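Local coordinates for Two-component system response regulator/GGDEF domain protein (Aeromonas salmonicida, PDB 3LUF) that probably makes cyclic di-GMP from two GTP through a cyclase domain absent here, this part being its two receiver domains, at residues Ile21-Gln26 with Tyr111-Val116. Sequence-based numbering, arbitrary orientation.
Sequences IQAIAQ and YAVGLV
In the CheY-like receiver fold the first and last helices lie side by side on one face of a parallel five-stranded sheet, and the first of the two receiver domains in this chain is a clear example: Val113 of helix 106-122 packs against Ala23 and Ile24 of helix 14-27. The short segments run roughly parallel, crossing at -35° with axes 9.4 Å apart at their closest. That is near the usual spacing of packed helices, and the small methyl of Ala23 lets Val113 come close at that point. The nearest CA atoms belong to Ile24 and Val113, 5.5 Å apart.

The two branches of Val113 divide the work. With CG1 anti to the backbone N (chi1 -179°), CG2 falls beside that nitrogen and meets the methyl of the alanine, Ala23 CB to Val113 CG2 being 3.6 Å. The other branch, Val113 CG1, comes 3.9 Å from the carbonyl oxygen Ala23 O. The isoleucine and the valine point past each other rather than meeting end to end, and they touch alongside, Ile24 CG1 to Val113 CG2 at 4.1 Å. One turn further along the last helix, Val116 CG2 reaches Ile24 CG1 at 4.2 Å, which leaves the isoleucine branch in contact with two valines.

All four touching residues are buried, and the side-chain contacts between them are all apolar. Beneath them, Ile24 rests on Ile32 and Leu53 while Val116 covers Val51 and Leu53, so both helices share the central strand 49-55 as a floor. That strand ends at Asp55, a magnesium ligand and the predicted phosphorylation site. Such joint packing of the first and last helices over the central strand belongs to the doubly wound alpha/beta architecture of response regulator receivers.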
loop_
_atom_site.group_PDB
_atom_site.type_symbol
_atom_site.label_atom_id
_atom_site.label_comp_id
_atom_site.label_asym_id
_atom_site.label_seq_id
_atom_site.Cartn_x
_atom_site.Cartn_y
_atom_site.Cartn_z
ATOM N N ILE B 21 -24.552 -5.276 11.856
ATOM C CA ILE B 21 -24.393 -6.101 13.067
ATOM C C ILE B 21 -23.754 -7.431 12.712
ATOM O O ILE B 21 -22.744 -7.794 13.300
ATOM C CB ILE B 21 -25.714 -6.332 13.796
ATOM C CG1 ILE B 21 -26.230 -5.000 14.375
ATOM C CG2 ILE B 21 -25.542 -7.424 14.876
ATOM C CD1 ILE B 21 -27.712 -5.053 14.803
ATOM N N GLN B 22 -24.319 -8.131 11.727
ATOM C CA GLN B 22 -23.829 -9.458 11.333
ATOM C C GLN B 22 -22.358 -9.425 10.909
ATOM O O GLN B 22 -21.559 -10.252 11.348
ATOM C CB GLN B 22 -24.691 -10.017 10.203
ATOM C CG GLN B 22 -24.315 -11.419 9.698
ATOM C CD GLN B 22 -25.187 -11.823 8.515
ATOM O OE1 GLN B 22 -25.620 -10.963 7.738
ATOM N NE2 GLN B 22 -25.464 -13.124 8.372
ATOM N N ALA B 23 -22.008 -8.457 10.064
ATOM C CA ALA B 23 -20.645 -8.348 9.547
ATOM C C ALA B 23 -19.646 -7.945 10.637
ATOM O O ALA B 23 -18.554 -8.531 10.734
ATOM C CB ALA B 23 -20.581 -7.401 8.391
ATOM N N ILE B 24 -20.012 -6.966 11.466
ATOM C CA ILE B 24 -19.083 -6.484 12.489
ATOM C C ILE B 24 -18.889 -7.568 13.587
ATOM O O ILE B 24 -17.751 -7.793 14.075
ATOM C CB ILE B 24 -19.556 -5.125 13.044
ATOM C CG1 ILE B 24 -19.410 -4.066 11.959
ATOM C CG2 ILE B 24 -18.734 -4.721 14.277
ATOM C CD1 ILE B 24 -20.124 -2.747 12.271
ATOM N N ALA B 25 -19.973 -8.275 13.910
ATOM C CA ALA B 25 -19.948 -9.345 14.899
ATOM C C ALA B 25 -19.086 -10.512 14.412
ATOM O O ALA B 25 -18.415 -11.158 15.219
ATOM C CB ALA B 25 -21.364 -9.850 15.211
ATOM N N GLN B 26 -19.107 -10.772 13.107
ATOM C CA GLN B 26 -18.427 -11.953 12.595
ATOM C C GLN B 26 -16.961 -11.671 12.315
ATOM O O GLN B 26 -16.121 -12.543 12.488
ATOM C CB GLN B 26 -19.165 -12.475 11.370
ATOM C CG GLN B 26 -18.473 -13.560 10.564
ATOM C CD GLN B 26 -19.187 -13.702 9.239
ATOM O OE1 GLN B 26 -20.244 -14.319 9.166
ATOM N NE2 GLN B 26 -18.652 -13.083 8.206
ATOM N N TYR B 111 -16.840 -1.687 3.857
ATOM C CA TYR B 111 -15.829 -0.696 4.256
ATOM C C TYR B 111 -15.881 -0.385 5.779
ATOM O O TYR B 111 -14.840 -0.237 6.441
ATOM C CB TYR B 111 -15.973 0.598 3.439
ATOM C CG TYR B 111 -14.967 1.670 3.762
ATOM C CD1 TYR B 111 -13.706 1.702 3.133
ATOM C CD2 TYR B 111 -15.262 2.660 4.693
ATOM C CE1 TYR B 111 -12.759 2.722 3.448
ATOM C CE2 TYR B 111 -14.349 3.652 5.005
ATOM C CZ TYR B 111 -13.107 3.675 4.392
ATOM O OH TYR B 111 -12.249 4.684 4.735
ATOM N N ALA B 112 -17.088 -0.276 6.312
ATOM C CA ALA B 112 -17.265 0.067 7.737
ATOM C C ALA B 112 -16.634 -1.012 8.650
ATOM O O ALA B 112 -16.094 -0.728 9.735
ATOM C CB ALA B 112 -18.761 0.250 8.017
ATOM N N VAL B 113 -16.661 -2.255 8.189
ATOM C CA VAL B 113 -16.173 -3.385 8.985
ATOM C C VAL B 113 -14.653 -3.322 9.157
ATOM O O VAL B 113 -14.123 -3.361 10.278
ATOM C CB VAL B 113 -16.587 -4.750 8.348
ATOM C CG1 VAL B 113 -16.084 -5.902 9.193
ATOM C CG2 VAL B 113 -18.101 -4.834 8.176
ATOM N N GLY B 114 -13.936 -3.171 8.048
ATOM C CA GLY B 114 -12.495 -2.992 8.102
ATOM C C GLY B 114 -12.117 -1.752 8.862
ATOM O O GLY B 114 -11.150 -1.763 9.594
ATOM N N LEU B 115 -12.909 -0.692 8.718
ATOM C CA LEU B 115 -12.616 0.567 9.394
ATOM C C LEU B 115 -12.705 0.410 10.905
ATOM O O LEU B 115 -11.784 0.816 11.621
ATOM C CB LEU B 115 -13.608 1.633 8.971
ATOM C CG LEU B 115 -13.481 3.003 9.633
ATOM C CD1 LEU B 115 -12.105 3.603 9.505
ATOM C CD2 LEU B 115 -14.525 3.959 9.041
ATOM N N VAL B 116 -13.796 -0.162 11.393
ATOM C CA VAL B 116 -13.979 -0.189 12.873
ATOM C C VAL B 116 -12.979 -1.132 13.539
ATOM O O VAL B 116 -12.552 -0.906 14.681
ATOM C CB VAL B 116 -15.440 -0.495 13.327
ATOM C CG1 VAL B 116 -16.372 0.642 12.795
ATOM C CG2 VAL B 116 -15.898 -1.905 12.888
#